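Local coordinates for protein putative amidohydrolase (Unidentified, PDB 3FEQ) that is probably a zinc-dependent prolidase of the amidohydrolase superfamily, hydrolysing dipeptides that end in proline, at residues T248-A260 and V300-A312. Sequence-based numbering, arbitrary orientation. Where two conformers were deposited one is given.
Sequences TIEHGNLVDEAAA and VQQKGRESLEIYA. With ZN (zinc ion), chain V.
With CG anti to the carbonyl carbon (chi1 -72°), Tyr-311 sends its ring from helix 302-312 to the turn that follows the metal ligand His-251, while the like torsion of Asn-253 (chi1 -64°) carries its amide to the backbone of Val-300. The phenol OH of Tyr-311 donates to Gly-252 O at 2.7 Å, reaching the carbonyl somewhat out of its plane. Both methyls of Val-255 lie obliquely against the phenol end of the ring, CG2 being 3.4 Å from Tyr-311 CZ. One residue on from Gly-252, Asn-253 ND2 gives a nearly straight bond (169°) to Val-300 O, 3.0 Å away; the acceptor lies in the plane of the amide, yet the nitrogen stands above the plane of the carbonyl. The side chains of Leu-254 and Lys-303 cross at about a right angle, with Leu-254 CD2 3.6 Å from Lys-303 CB, and Ile-310 CG2 meets Ala-260 CB at 4.0 Å. His-251 NE2 binds zinc together with His-231, and its ND1 bonds to Thr-273 OG1. In this amidohydrolase of the TIM-barrel clan, the two uncharged bonds thus tie the chain just beyond a zinc ligand to residues 300-312, which probably helps to fix its course there.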
loop_
_atom_site.group_PDB
_atom_site.type_symbol
_atom_site.label_atom_id
_atom_site.label_comp_id
_atom_site.label_asym_id
_atom_site.label_seq_id
_atom_site.Cartn_x
_atom_site.Cartn_y
_atom_site.Cartn_z
ATOM N N THR C 248 29.453 -25.582 3.072
ATOM C CA THR C 248 30.537 -25.102 3.907
ATOM C C THR C 248 30.001 -24.458 5.169
ATOM O O THR C 248 28.922 -23.876 5.178
ATOM C CB THR C 248 31.482 -24.123 3.169
ATOM O OG1 THR C 248 31.011 -22.781 3.327
ATOM C CG2 THR C 248 31.569 -24.453 1.694
ATOM N N ILE C 249 30.753 -24.607 6.250
ATOM C CA ILE C 249 30.352 -24.102 7.551
ATOM C C ILE C 249 31.374 -23.072 7.943
ATOM O O ILE C 249 32.567 -23.303 7.784
ATOM C CB ILE C 249 30.381 -25.221 8.589
ATOM C CG1 ILE C 249 29.261 -26.224 8.317
ATOM C CG2 ILE C 249 30.294 -24.655 9.993
ATOM C CD1 ILE C 249 27.860 -25.700 8.611
ATOM N N GLU C 250 30.906 -21.909 8.384
ATOM C CA GLU C 250 31.791 -20.796 8.726
ATOM C C GLU C 250 32.045 -20.766 10.223
ATOM O O GLU C 250 31.141 -21.019 11.018
ATOM C CB GLU C 250 31.203 -19.462 8.250
ATOM C CG GLU C 250 30.770 -19.443 6.785
ATOM C CD GLU C 250 31.896 -19.813 5.820
ATOM O OE1 GLU C 250 32.820 -18.991 5.634
ATOM O OE2 GLU C 250 31.840 -20.909 5.215
ATOM N N HIS C 251 33.280 -20.446 10.601
ATOM C CA HIS C 251 33.712 -20.430 12.006
ATOM C C HIS C 251 33.749 -21.826 12.605
ATOM O O HIS C 251 34.770 -22.516 12.541
ATOM C CB HIS C 251 32.820 -19.526 12.852
ATOM C CG HIS C 251 32.430 -18.257 12.168
ATOM N ND1 HIS C 251 33.317 -17.226 11.967
ATOM C CD2 HIS C 251 31.260 -17.866 11.618
ATOM C CE1 HIS C 251 32.700 -16.237 11.345
ATOM N NE2 HIS C 251 31.450 -16.601 11.120
ATOM N N GLY C 252 32.630 -22.247 13.178
ATOM C CA GLY C 252 32.484 -23.626 13.637
ATOM C C GLY C 252 33.285 -23.907 14.890
ATOM O O GLY C 252 33.665 -25.049 15.145
ATOM N N ASN C 253 33.498 -22.865 15.693
ATOM C CA ASN C 253 34.424 -22.904 16.821
ATOM C C ASN C 253 34.036 -23.896 17.901
ATOM O O ASN C 253 34.886 -24.310 18.688
ATOM C CB ASN C 253 34.547 -21.525 17.453
ATOM C CG ASN C 253 35.144 -20.507 16.516
ATOM O OD1 ASN C 253 34.815 -20.464 15.329
ATOM N ND2 ASN C 253 36.022 -19.663 17.047
ATOM N N LEU C 254 32.755 -24.256 17.957
ATOM C CA LEU C 254 32.256 -25.091 19.039
ATOM C C LEU C 254 31.711 -26.444 18.564
ATOM O O LEU C 254 30.662 -26.891 19.034
ATOM C CB LEU C 254 31.209 -24.332 19.870
ATOM C CG LEU C 254 31.633 -22.999 20.519
ATOM C CD1 LEU C 254 30.605 -22.476 21.502
ATOM C CD2 LEU C 254 32.982 -23.079 21.210
ATOM N N VAL C 255 32.430 -27.104 17.655
ATOM C CA VAL C 255 32.077 -28.472 17.249
ATOM C C VAL C 255 32.307 -29.478 18.357
ATOM O O VAL C 255 33.185 -29.286 19.200
ATOM C CB VAL C 255 32.949 -28.966 16.097
ATOM C CG1 VAL C 255 32.145 -29.087 14.811
ATOM C CG2 VAL C 255 34.178 -28.092 15.957
ATOM N N ASP C 256 31.533 -30.564 18.323
ATOM C CA ASP C 256 31.924 -31.833 18.938
ATOM C C ASP C 256 32.326 -32.784 17.821
ATOM O O ASP C 256 32.005 -32.535 16.652
ATOM C CB ASP C 256 30.758 -32.425 19.737
ATOM C CG ASP C 256 29.410 -32.238 19.041
ATOM O OD1 ASP C 256 29.272 -32.653 17.869
ATOM O OD2 ASP C 256 28.484 -31.683 19.671
ATOM N N GLU C 257 32.998 -33.883 18.164
ATOM C CA GLU C 257 33.439 -34.820 17.135
ATOM C C GLU C 257 32.264 -35.534 16.489
ATOM O O GLU C 257 32.399 -36.099 15.406
ATOM C CB GLU C 257 34.502 -35.806 17.638
ATOM C CG GLU C 257 34.085 -36.660 18.809
ATOM C CD GLU C 257 34.477 -36.041 20.136
ATOM O OE1 GLU C 257 33.816 -35.066 20.565
ATOM O OE2 GLU C 257 35.451 -36.530 20.749
ATOM N N ALA C 258 31.096 -35.434 17.110
ATOM C CA ALA C 258 29.877 -35.959 16.516
ATOM C C ALA C 258 29.530 -35.217 15.241
ATOM O O ALA C 258 29.246 -35.828 14.203
ATOM C CB ALA C 258 28.735 -35.859 17.484
ATOM N N ALA C 259 29.535 -33.892 15.335
ATOM C CA ALA C 259 29.191 -33.042 14.202
ATOM C C ALA C 259 30.282 -33.121 13.144
ATOM O O ALA C 259 29.998 -33.218 11.946
ATOM C CB ALA C 259 28.996 -31.616 14.655
ATOM N N ALA C 260 31.529 -33.115 13.602
ATOM C CA ALA C 260 32.666 -33.232 12.707
ATOM C C ALA C 260 32.565 -34.487 11.851
ATOM O O ALA C 260 32.710 -34.427 10.631
ATOM C CB ALA C 260 33.949 -33.226 13.497
ATOM N N VAL C 300 34.479 -18.006 22.405
ATOM C CA VAL C 300 34.633 -18.729 21.143
ATOM C C VAL C 300 36.079 -18.975 20.747
ATOM O O VAL C 300 36.373 -19.937 20.039
ATOM C CB VAL C 300 33.898 -18.041 19.973
ATOM C CG1 VAL C 300 32.586 -18.718 19.716
ATOM C CG2 VAL C 300 33.692 -16.563 20.248
ATOM N N GLN C 301 36.979 -18.114 21.212
ATOM C CA GLN C 301 38.393 -18.212 20.857
ATOM C C GLN C 301 39.083 -19.326 21.625
ATOM O O GLN C 301 40.109 -19.843 21.183
ATOM C CB GLN C 301 39.098 -16.889 21.127
ATOM C CG GLN C 301 38.697 -16.250 22.440
ATOM C CD GLN C 301 39.784 -15.383 23.019
ATOM O OE1 GLN C 301 39.747 -15.035 24.198
ATOM N NE2 GLN C 301 40.766 -15.027 22.195
ATOM N N GLN C 302 38.523 -19.660 22.792
ATOM C CA GLN C 302 39.015 -20.748 23.636
ATOM C C GLN C 302 39.086 -22.023 22.821
ATOM O O GLN C 302 40.173 -22.474 22.437
ATOM C CB GLN C 302 38.079 -20.977 24.835
ATOM C CG GLN C 302 37.616 -19.713 25.546
ATOM C CD GLN C 302 38.758 -18.939 26.157
ATOM O OE1 GLN C 302 39.348 -19.368 27.146
ATOM N NE2 GLN C 302 39.084 -17.796 25.566
ATOM N N LYS C 303 37.908 -22.559 22.514
ATOM C CA LYS C 303 37.782 -23.799 21.761
ATOM C C LYS C 303 38.246 -23.664 20.313
ATOM O O LYS C 303 38.291 -24.650 19.577
ATOM C CB LYS C 303 36.336 -24.294 21.806
ATOM C CG LYS C 303 36.116 -25.492 22.708
ATOM C CD LYS C 303 35.887 -25.094 24.157
ATOM C CE LYS C 303 35.836 -26.328 25.048
ATOM N NZ LYS C 303 35.380 -26.005 26.422
ATOM N N GLY C 304 38.602 -22.446 19.917
ATOM C CA GLY C 304 38.972 -22.170 18.534
ATOM C C GLY C 304 40.123 -23.030 18.045
ATOM O O GLY C 304 39.969 -23.826 17.111
ATOM N N ARG C 305 41.271 -22.878 18.698
ATOM C CA ARG C 305 42.470 -23.644 18.372
ATOM C C ARG C 305 42.179 -25.144 18.476
ATOM O O ARG C 305 42.508 -25.925 17.580
ATOM C CB ARG C 305 43.611 -23.241 19.318
ATOM C CG ARG C 305 44.998 -23.375 18.722
ATOM C CD ARG C 305 46.074 -22.702 19.573
ATOM N NE ARG C 305 46.312 -21.308 19.187
ATOM C CZ ARG C 305 47.117 -20.922 18.198
ATOM N NH1 ARG C 305 47.266 -19.627 17.922
ATOM N NH2 ARG C 305 47.765 -21.826 17.472
ATOM N N GLU C 306 41.506 -25.526 19.557
ATOM C CA GLU C 306 41.130 -26.913 19.812
ATOM C C GLU C 306 40.346 -27.552 18.662
ATOM O O GLU C 306 40.593 -28.704 18.298
ATOM C CB GLU C 306 40.321 -26.991 21.112
ATOM C CG GLU C 306 40.318 -28.354 21.784
ATOM C CD GLU C 306 39.342 -28.439 22.952
ATOM O OE1 GLU C 306 38.531 -29.387 22.969
ATOM O OE2 GLU C 306 39.385 -27.576 23.852
ATOM N N SER C 307 39.421 -26.792 18.081
ATOM C CA SER C 307 38.478 -27.319 17.091
ATOM C C SER C 307 39.207 -27.772 15.837
ATOM O O SER C 307 38.817 -28.743 15.190
ATOM C CB SER C 307 37.456 -26.245 16.717
ATOM O OG SER C 307 38.096 -25.131 16.117
ATOM N N LEU C 308 40.266 -27.042 15.504
ATOM C CA LEU C 308 41.133 -27.369 14.388
ATOM C C LEU C 308 41.524 -28.837 14.427
ATOM O O LEU C 308 41.398 -29.551 13.430
ATOM C CB LEU C 308 42.376 -26.485 14.431
ATOM C CG LEU C 308 42.411 -25.292 13.472
ATOM C CD1 LEU C 308 41.066 -24.577 13.313
ATOM C CD2 LEU C 308 43.500 -24.320 13.890
ATOM N N GLU C 309 41.947 -29.290 15.604
ATOM C CA GLU C 309 42.367 -30.668 15.788
ATOM C C GLU C 309 41.233 -31.641 15.568
ATOM O O GLU C 309 41.411 -32.663 14.907
ATOM C CB GLU C 309 42.956 -30.871 17.172
ATOM C CG GLU C 309 44.424 -30.520 17.244
ATOM C CD GLU C 309 44.878 -30.220 18.652
ATOM O OE1 GLU C 309 44.481 -30.963 19.577
ATOM O OE2 GLU C 309 45.636 -29.246 18.835
ATOM N N ILE C 310 40.065 -31.308 16.104
ATOM C CA ILE C 310 38.869 -32.111 15.902
ATOM C C ILE C 310 38.560 -32.280 14.422
ATOM O O ILE C 310 38.339 -33.402 13.953
ATOM C CB ILE C 310 37.665 -31.480 16.587
ATOM C CG1 ILE C 310 38.032 -31.087 18.027
ATOM C CG2 ILE C 310 36.455 -32.407 16.478
ATOM C CD1 ILE C 310 36.869 -30.650 18.867
ATOM N N TYR C 311 38.595 -31.168 13.688
ATOM C CA TYR C 311 38.365 -31.182 12.247
ATOM C C TYR C 311 39.375 -32.042 11.481
ATOM O O TYR C 311 38.999 -32.783 10.565
ATOM C CB TYR C 311 38.362 -29.757 11.694
ATOM C CG TYR C 311 37.132 -28.963 12.062
ATOM C CD1 TYR C 311 35.858 -29.503 11.907
ATOM C CD2 TYR C 311 37.239 -27.663 12.538
ATOM C CE1 TYR C 311 34.729 -28.773 12.248
ATOM C CE2 TYR C 311 36.117 -26.931 12.883
ATOM C CZ TYR C 311 34.869 -27.488 12.731
ATOM O OH TYR C 311 33.758 -26.769 13.086
ATOM N N ALA C 312 40.649 -31.921 11.846
ATOM C CA ALA C 312 41.699 -32.743 11.268
ATOM C C ALA C 312 41.435 -34.214 11.547
ATOM O O ALA C 312 41.522 -35.055 10.653
ATOM C CB ALA C 312 43.034 -32.343 11.832
HETATM ZN ZN ZN V . 29.730 -15.177 10.325
#